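Local coordinates for C381 turret protein (Sulfolobus turreted icosahedral virus, PDB 4IND) that is a structural protein that probably helps build the pentameric turrets of an archaeal virus, with three jelly-roll domains per subunit, at residues V311-L316 and Q353-G358; K17-L22 and I140-L145. All blocks are in the same frame, centred on the assembly; numbering follows the deposited sequence.

Contacts 1 and 2 each join two antiparallel strands inside a jelly-roll domain, but in different domains of the same chain. Contact 2 (17-22 with 140-145) lies in the first, galactose-binding-like domain, and contact 1 (311-316 with 353-358) in the third, nucleoplasmin-like one. They lie on opposite sides of the chain's centre, their own centres 64 Å apart and their nearest atoms about 46 Å apart, so neither touches the other. Contact 2 borders a second subunit, whereas no other chain of the assembly reaches contact 1. A bound dihydrogenphosphate ion sits about 10 Å from the side chain of Y18, too far for direct contact.

Contact 1 of 2, residues V311-L316 and Q353-G358; sequences VTQCQL and QLVANG
Strands 311-316 and 353-358 run almost exactly antiparallel, with short axes 4.3 Å apart at an angle of 178°. At Q315 and V355 the pairing is regular: Q315 N to V355 O spans 2.8 Å, and the reciprocal bond is nearly as straight, both lying close to the C=O axis. Toward the other end a classic beta bulge sets T312 and Q313 both opposite N357, whose O accepts T312 N at 2.9 Å and Q313 N at 3.2 Å, each from above the carbonyl plane. G358, without a side chain, brings its CA 4.2 Å from V311 CA.

The face carrying V311, C314, L316, L354 and A356 is buried. L354, with CG anti to the backbone N, lays CD1 3.4 Å from Q315 O and within 4.2 Å of C314 SG. The other face is more solvent-accessible: Q313, Q315 and N357 are partly exposed, around buried V355. There the extended Q313 side chain crosses V355 obliquely, bringing NE2 3.5 Å from V355 CG1; in its own amide plane NE2 donates to Q315 OE1, while Q282 holds OE1.

The two strands are the inner pair of a four-stranded jelly-roll sheet, flanked by 283-289 beyond 353-358 and by 328-332 beyond 311-316, and V311, C314 and L316 pack on strand 365-377 of the opposing sheet.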
ATOM      1  N   VAL A 311      31.941  12.918  39.336  1.00 58.62           N
ATOM      2  CA  VAL A 311      31.391  11.854  38.496  1.00 55.80           C
ATOM      3  C   VAL A 311      32.278  11.661  37.272  1.00 59.47           C
ATOM      4  O   VAL A 311      32.476  12.589  36.492  1.00 61.06           O
ATOM      5  CB  VAL A 311      29.951  12.178  38.035  1.00 55.83           C
ATOM      6  CG1 VAL A 311      29.334  10.985  37.281  1.00 53.04           C
ATOM      7  CG2 VAL A 311      29.090  12.565  39.221  1.00 52.68           C
ATOM      8  N   THR A 312      32.807  10.453  37.111  1.00 61.40           N
ATOM      9  CA  THR A 312      33.757  10.152  36.042  1.00 62.52           C
ATOM     10  C   THR A 312      33.119   9.411  34.875  1.00 57.55           C
ATOM     11  O   THR A 312      33.654   9.401  33.766  1.00 57.08           O
ATOM     12  CB  THR A 312      34.905   9.289  36.570  1.00 65.45           C
ATOM     13  OG1 THR A 312      34.377   8.066  37.101  1.00 67.85           O
ATOM     14  CG2 THR A 312      35.667  10.027  37.661  1.00 65.48           C
ATOM     15  N   GLN A 313      31.985   8.774  35.135  1.00 53.97           N
ATOM     16  CA  GLN A 313      31.277   8.061  34.086  1.00 50.22           C
ATOM     17  C   GLN A 313      29.783   8.161  34.285  1.00 51.46           C
ATOM     18  O   GLN A 313      29.279   7.999  35.390  1.00 59.63           O
ATOM     19  CB  GLN A 313      31.692   6.589  34.036  1.00 51.51           C
ATOM     20  CG  GLN A 313      30.920   5.777  32.987  1.00 50.85           C
ATOM     21  CD  GLN A 313      31.270   4.295  33.001  1.00 59.00           C
ATOM     22  OE1 GLN A 313      31.698   3.752  34.023  1.00 66.20           O
ATOM     23  NE2 GLN A 313      31.089   3.634  31.858  1.00 55.08           N
ATOM     24  N   CYS A 314      29.075   8.428  33.199  1.00 49.29           N
ATOM     25  CA  CYS A 314      27.631   8.480  33.250  1.00 48.20           C
ATOM     26  C   CYS A 314      27.127   8.270  31.835  1.00 46.74           C
ATOM     27  O   CYS A 314      26.990   9.229  31.073  1.00 45.69           O
ATOM     28  CB  CYS A 314      27.165   9.824  33.824  1.00 41.88           C
ATOM     29  SG  CYS A 314      25.385   9.897  34.144  1.00 51.53           S
ATOM     30  N   GLN A 315      26.902   7.004  31.481  1.00 42.80           N
ATOM     31  CA  GLN A 315      26.459   6.636  30.143  1.00 37.49           C
ATOM     32  C   GLN A 315      25.121   5.915  30.184  1.00 41.89           C
ATOM     33  O   GLN A 315      24.946   4.947  30.933  1.00 39.89           O
ATOM     34  CB  GLN A 315      27.498   5.741  29.469  1.00 45.20           C
ATOM     35  CG  GLN A 315      28.835   6.421  29.258  1.00 55.76           C
ATOM     36  CD  GLN A 315      29.895   5.471  28.762  1.00 59.20           C
ATOM     37  OE1 GLN A 315      29.898   4.292  29.105  1.00 66.33           O
ATOM     38  NE2 GLN A 315      30.808   5.982  27.947  1.00 64.34           N
ATOM     39  N   LEU A 316      24.182   6.393  29.373  1.00 38.78           N
ATOM     40  CA  LEU A 316      22.940   5.674  29.144  1.00 37.86           C
ATOM     41  C   LEU A 316      23.196   4.663  28.028  1.00 33.82           C
ATOM     42  O   LEU A 316      23.766   5.012  26.979  1.00 34.03           O
ATOM     43  CB  LEU A 316      21.839   6.651  28.733  1.00 39.19           C
ATOM     44  CG  LEU A 316      20.423   6.088  28.702  1.00 42.32           C
ATOM     45  CD1 LEU A 316      20.033   5.600  30.090  1.00 38.12           C
ATOM     46  CD2 LEU A 316      19.447   7.126  28.184  1.00 38.91           C
ATOM     47  N   GLN A 353      19.885   0.671  30.420  1.00 38.23           N
ATOM     48  CA  GLN A 353      20.597   0.733  31.694  1.00 42.32           C
ATOM     49  C   GLN A 353      21.474   1.987  31.766  1.00 45.25           C
ATOM     50  O   GLN A 353      21.843   2.573  30.744  1.00 48.01           O
ATOM     51  CB  GLN A 353      21.442  -0.529  31.920  1.00 39.74           C
ATOM     52  CG  GLN A 353      22.597  -0.677  30.933  1.00 40.21           C
ATOM     53  CD  GLN A 353      23.343  -1.990  31.089  1.00 46.80           C
ATOM     54  OE1 GLN A 353      22.809  -2.968  31.626  1.00 47.81           O
ATOM     55  NE2 GLN A 353      24.597  -2.016  30.625  1.00 38.17           N
ATOM     56  N   LEU A 354      21.770   2.415  32.986  1.00 43.98           N
ATOM     57  CA  LEU A 354      22.692   3.522  33.218  1.00 40.70           C
ATOM     58  C   LEU A 354      23.957   2.979  33.857  1.00 44.41           C
ATOM     59  O   LEU A 354      23.907   2.276  34.879  1.00 41.16           O
ATOM     60  CB  LEU A 354      22.074   4.560  34.145  1.00 44.41           C
ATOM     61  CG  LEU A 354      22.909   5.819  34.371  1.00 40.83           C
ATOM     62  CD1 LEU A 354      22.945   6.669  33.111  1.00 40.02           C
ATOM     63  CD2 LEU A 354      22.347   6.620  35.528  1.00 41.76           C
ATOM     64  N   VAL A 355      25.092   3.282  33.247  1.00 42.84           N
ATOM     65  CA  VAL A 355      26.366   2.863  33.797  1.00 41.98           C
ATOM     66  C   VAL A 355      27.061   4.122  34.283  1.00 45.16           C
ATOM     67  O   VAL A 355      27.247   5.064  33.525  1.00 47.39           O
ATOM     68  CB  VAL A 355      27.228   2.133  32.754  1.00 39.37           C
ATOM     69  CG1 VAL A 355      28.555   1.704  33.370  1.00 41.81           C
ATOM     70  CG2 VAL A 355      26.486   0.919  32.205  1.00 44.90           C
ATOM     71  N   ALA A 356      27.429   4.147  35.555  1.00 37.13           N
ATOM     72  CA  ALA A 356      27.976   5.354  36.143  1.00 46.86           C
ATOM     73  C   ALA A 356      29.078   5.011  37.124  1.00 48.36           C
ATOM     74  O   ALA A 356      29.133   3.898  37.653  1.00 50.12           O
ATOM     75  CB  ALA A 356      26.875   6.156  36.833  1.00 46.62           C
ATOM     76  N   ASN A 357      29.959   5.976  37.359  1.00 41.47           N
ATOM     77  CA  ASN A 357      31.040   5.798  38.305  1.00 52.21           C
ATOM     78  C   ASN A 357      31.458   7.157  38.848  1.00 57.18           C
ATOM     79  O   ASN A 357      31.286   8.185  38.179  1.00 52.32           O
ATOM     80  CB  ASN A 357      32.223   5.086  37.644  1.00 47.73           C
ATOM     81  CG  ASN A 357      33.200   4.520  38.656  1.00 54.99           C
ATOM     82  OD1 ASN A 357      33.045   4.702  39.871  1.00 64.59           O
ATOM     83  ND2 ASN A 357      34.214   3.820  38.164  1.00 51.51           N
ATOM     84  N   GLY A 358      32.002   7.164  40.058  1.00 57.58           N
ATOM     85  CA  GLY A 358      32.388   8.406  40.699  1.00 62.12           C
ATOM     86  C   GLY A 358      32.168   8.370  42.201  1.00 63.08           C
ATOM     87  O   GLY A 358      31.834   7.328  42.765  1.00 67.54           O
TER

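Contact 2 of 2, residues K17-L22 and I140-L145; sequences KYYYKL and ILEFSL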
ATOM      1  N   LYS A  17      -7.977 -28.640  -5.752  1.00 27.79           N
ATOM      2  CA  LYS A  17      -8.782 -27.434  -5.821  1.00 31.77           C
ATOM      3  C   LYS A  17      -8.604 -26.698  -4.498  1.00 29.66           C
ATOM      4  O   LYS A  17      -8.248 -27.319  -3.501  1.00 25.71           O
ATOM      5  CB  LYS A  17     -10.267 -27.800  -5.954  1.00 30.84           C
ATOM      6  CG  LYS A  17     -10.639 -28.653  -7.160  1.00 33.70           C
ATOM      7  CD  LYS A  17     -12.166 -28.831  -7.206  1.00 39.15           C
ATOM      8  CE  LYS A  17     -12.605 -29.732  -8.354  1.00 49.37           C
ATOM      9  NZ  LYS A  17     -12.331 -29.157  -9.695  1.00 57.22           N
ATOM     10  N   TYR A  18      -8.878 -25.398  -4.485  1.00 26.68           N
ATOM     11  CA  TYR A  18      -8.818 -24.622  -3.232  1.00 24.56           C
ATOM     12  C   TYR A  18     -10.133 -24.608  -2.474  1.00 29.54           C
ATOM     13  O   TYR A  18     -10.211 -24.126  -1.345  1.00 27.54           O
ATOM     14  CB  TYR A  18      -8.317 -23.211  -3.492  1.00 26.68           C
ATOM     15  CG  TYR A  18      -6.874 -23.191  -3.960  1.00 31.57           C
ATOM     16  CD1 TYR A  18      -5.835 -23.057  -3.055  1.00 32.66           C
ATOM     17  CD2 TYR A  18      -6.549 -23.337  -5.304  1.00 32.62           C
ATOM     18  CE1 TYR A  18      -4.512 -23.039  -3.470  1.00 29.97           C
ATOM     19  CE2 TYR A  18      -5.235 -23.331  -5.727  1.00 40.34           C
ATOM     20  CZ  TYR A  18      -4.219 -23.181  -4.805  1.00 39.14           C
ATOM     21  OH  TYR A  18      -2.912 -23.166  -5.213  1.00 37.87           O
ATOM     22  N   TYR A  19     -11.172 -25.137  -3.095  1.00 22.82           N
ATOM     23  CA  TYR A  19     -12.455 -25.269  -2.448  1.00 24.16           C
ATOM     24  C   TYR A  19     -13.201 -26.474  -3.012  1.00 27.12           C
ATOM     25  O   TYR A  19     -13.241 -26.662  -4.233  1.00 24.38           O
ATOM     26  CB  TYR A  19     -13.298 -24.019  -2.638  1.00 23.27           C
ATOM     27  CG  TYR A  19     -14.671 -24.235  -2.039  1.00 22.12           C
ATOM     28  CD1 TYR A  19     -14.872 -24.121  -0.668  1.00 28.15           C
ATOM     29  CD2 TYR A  19     -15.758 -24.562  -2.832  1.00 30.51           C
ATOM     30  CE1 TYR A  19     -16.132 -24.322  -0.104  1.00 25.53           C
ATOM     31  CE2 TYR A  19     -17.018 -24.771  -2.278  1.00 27.31           C
ATOM     32  CZ  TYR A  19     -17.199 -24.646  -0.916  1.00 31.66           C
ATOM     33  OH  TYR A  19     -18.444 -24.874  -0.352  1.00 28.82           O
ATOM     34  N   TYR A  20     -13.770 -27.280  -2.116  1.00 22.76           N
ATOM     35  CA  TYR A  20     -14.570 -28.439  -2.479  1.00 26.57           C
ATOM     36  C   TYR A  20     -15.890 -28.373  -1.739  1.00 25.28           C
ATOM     37  O   TYR A  20     -15.909 -28.165  -0.523  1.00 28.31           O
ATOM     38  CB  TYR A  20     -13.901 -29.743  -2.028  1.00 22.58           C
ATOM     39  CG  TYR A  20     -12.550 -30.056  -2.644  1.00 22.91           C
ATOM     40  CD1 TYR A  20     -12.443 -30.934  -3.727  1.00 27.67           C
ATOM     41  CD2 TYR A  20     -11.394 -29.508  -2.111  1.00 18.30           C
ATOM     42  CE1 TYR A  20     -11.203 -31.231  -4.287  1.00 28.54           C
ATOM     43  CE2 TYR A  20     -10.151 -29.774  -2.661  1.00 17.80           C
ATOM     44  CZ  TYR A  20     -10.064 -30.666  -3.737  1.00 22.23           C
ATOM     45  OH  TYR A  20      -8.836 -30.927  -4.272  1.00 27.20           O
ATOM     46  N   LYS A  21     -16.995 -28.543  -2.448  1.00 24.67           N
ATOM     47  CA  LYS A  21     -18.243 -28.854  -1.764  1.00 26.46           C
ATOM     48  C   LYS A  21     -18.541 -30.288  -2.147  1.00 26.69           C
ATOM     49  O   LYS A  21     -18.811 -30.577  -3.306  1.00 24.96           O
ATOM     50  CB  LYS A  21     -19.387 -27.937  -2.209  1.00 20.91           C
ATOM     51  CG  LYS A  21     -20.622 -28.162  -1.320  1.00 29.13           C
ATOM     52  CD  LYS A  21     -21.673 -27.090  -1.500  1.00 34.40           C
ATOM     53  CE  LYS A  21     -22.815 -27.283  -0.487  1.00 34.77           C
ATOM     54  NZ  LYS A  21     -23.797 -26.138  -0.528  1.00 31.51           N
ATOM     55  N   LEU A  22     -18.484 -31.189  -1.180  1.00 26.59           N
ATOM     56  CA  LEU A  22     -18.402 -32.622  -1.514  1.00 20.42           C
ATOM     57  C   LEU A  22     -19.746 -33.250  -1.832  1.00 30.47           C
ATOM     58  O   LEU A  22     -19.833 -34.420  -2.237  1.00 27.21           O
ATOM     59  CB  LEU A  22     -17.642 -33.366  -0.411  1.00 24.48           C
ATOM     60  CG  LEU A  22     -16.207 -32.853  -0.290  1.00 23.80           C
ATOM     61  CD1 LEU A  22     -15.518 -33.470   0.913  1.00 26.76           C
ATOM     62  CD2 LEU A  22     -15.411 -33.147  -1.572  1.00 20.86           C
ATOM     63  N   ILE A 140     -18.024 -35.534   5.527  0.59 23.40           N
ATOM     64  CA  ILE A 140     -17.234 -34.386   5.099  0.59 27.08           C
ATOM     65  C   ILE A 140     -18.015 -33.580   4.070  0.59 27.25           C
ATOM     66  O   ILE A 140     -18.250 -34.049   2.961  0.59 25.47           O
ATOM     67  CB  ILE A 140     -15.900 -34.846   4.500  0.59 29.95           C
ATOM     68  CG1 ILE A 140     -15.258 -35.901   5.403  0.59 31.70           C
ATOM     69  CG2 ILE A 140     -14.963 -33.665   4.281  0.59 30.89           C
ATOM     70  CD1 ILE A 140     -14.119 -36.670   4.746  0.59 25.46           C
ATOM     71  N   LEU A 141     -18.414 -32.362   4.433  1.00 27.40           N
ATOM     72  CA  LEU A 141     -19.312 -31.582   3.571  1.00 24.27           C
ATOM     73  C   LEU A 141     -18.582 -30.589   2.658  1.00 21.67           C
ATOM     74  O   LEU A 141     -18.967 -30.415   1.491  1.00 26.18           O
ATOM     75  CB  LEU A 141     -20.369 -30.828   4.389  1.00 25.99           C
ATOM     76  CG  LEU A 141     -21.190 -31.544   5.462  1.00 39.14           C
ATOM     77  CD1 LEU A 141     -22.487 -30.781   5.745  1.00 44.63           C
ATOM     78  CD2 LEU A 141     -21.485 -32.963   5.094  1.00 40.01           C
ATOM     79  N   GLU A 142     -17.568 -29.921   3.200  1.00 24.59           N
ATOM     80  CA  GLU A 142     -16.817 -28.911   2.437  1.00 25.04           C
ATOM     81  C   GLU A 142     -15.380 -28.909   2.899  1.00 28.10           C
ATOM     82  O   GLU A 142     -15.094 -29.228   4.034  1.00 25.46           O
ATOM     83  CB  GLU A 142     -17.395 -27.503   2.606  1.00 21.35           C
ATOM     84  CG  GLU A 142     -18.816 -27.295   2.102  1.00 29.51           C
ATOM     85  CD  GLU A 142     -19.376 -25.904   2.479  1.00 34.91           C
ATOM     86  OE1 GLU A 142     -20.456 -25.856   3.112  1.00 40.57           O
ATOM     87  OE2 GLU A 142     -18.764 -24.866   2.116  1.00 36.60           O
ATOM     88  N   PHE A 143     -14.472 -28.541   2.006  1.00 26.65           N
ATOM     89  CA  PHE A 143     -13.069 -28.413   2.364  1.00 26.50           C
ATOM     90  C   PHE A 143     -12.580 -27.156   1.679  1.00 21.83           C
ATOM     91  O   PHE A 143     -12.685 -27.040   0.453  1.00 27.68           O
ATOM     92  CB  PHE A 143     -12.266 -29.620   1.891  1.00 18.75           C
ATOM     93  CG  PHE A 143     -10.810 -29.594   2.322  1.00 21.19           C
ATOM     94  CD1 PHE A 143     -10.424 -30.076   3.564  1.00 21.59           C
ATOM     95  CD2 PHE A 143      -9.839 -29.061   1.472  1.00 25.74           C
ATOM     96  CE1 PHE A 143      -9.087 -30.047   3.954  1.00 23.33           C
ATOM     97  CE2 PHE A 143      -8.506 -29.026   1.839  1.00 21.44           C
ATOM     98  CZ  PHE A 143      -8.120 -29.529   3.076  1.00 23.06           C
ATOM     99  N   SER A 144     -12.047 -26.229   2.477  1.00 21.75           N
ATOM    100  CA  SER A 144     -11.665 -24.888   2.022  1.00 26.12           C
ATOM    101  C   SER A 144     -10.218 -24.562   2.396  1.00 27.21           C
ATOM    102  O   SER A 144      -9.802 -24.717   3.539  1.00 26.55           O
ATOM    103  CB  SER A 144     -12.611 -23.826   2.605  1.00 27.56           C
ATOM    104  OG  SER A 144     -12.096 -22.501   2.415  1.00 32.01           O
ATOM    105  N   LEU A 145      -9.464 -24.090   1.414  1.00 20.50           N
ATOM    106  CA  LEU A 145      -8.084 -23.629   1.602  1.00 26.32           C
ATOM    107  C   LEU A 145      -8.056 -22.173   1.218  1.00 28.95           C
ATOM    108  O   LEU A 145      -8.312 -21.844   0.062  1.00 27.74           O
ATOM    109  CB  LEU A 145      -7.157 -24.363   0.616  1.00 31.08           C
ATOM    110  CG  LEU A 145      -6.678 -25.770   0.914  1.00 32.14           C
ATOM    111  CD1 LEU A 145      -6.239 -26.502  -0.374  1.00 31.11           C
ATOM    112  CD2 LEU A 145      -5.515 -25.677   1.869  1.00 31.56           C
TER
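Four backbone hydrogen bonds tie edge strand 19-21 and its flanks to strand 140-145. Y20 and F143 form the hydrogen-bonded pair, with Y20 N 2.8 Å from F143 O in the carbonyl plane; L145 N to Y18 O and L22 N to L141 O extend the pairing to either side. Within 17-22, K17 N donates to Y20 OH.

Among apolar contacts, the Y20 and F143 side chains run side by side, CD2 to CD2 at 3.9 Å, and K17 CB lies over one face of the Y20 ring, toward its rim. At the end of the pairing L22 CD1 is 3.4 Å from I140 CG2, close for two carbons in the conformer given.

Polar side chains occupy the face of Y19 and E142. With CG anti to the backbone N (chi1 176°), Y19 donates OH to E142 OE2 over only 2.5 Å, from above the carboxylate plane, ring and carboxylate 77° apart. K21 extends alongside E142.

The very short bond is consistent with a strong, charge-assisted hydrogen bond. D73 of the second subunit, close to E142 OE1, would tend to raise its pKa, while both donors on OE2, Y19 OH and E74 N of the second subunit, and nearby K21 would favour the carboxylate. That E74 bond, with K21 NZ bound to D73 and A14 O of the same subunit, places this face at a subunit interface.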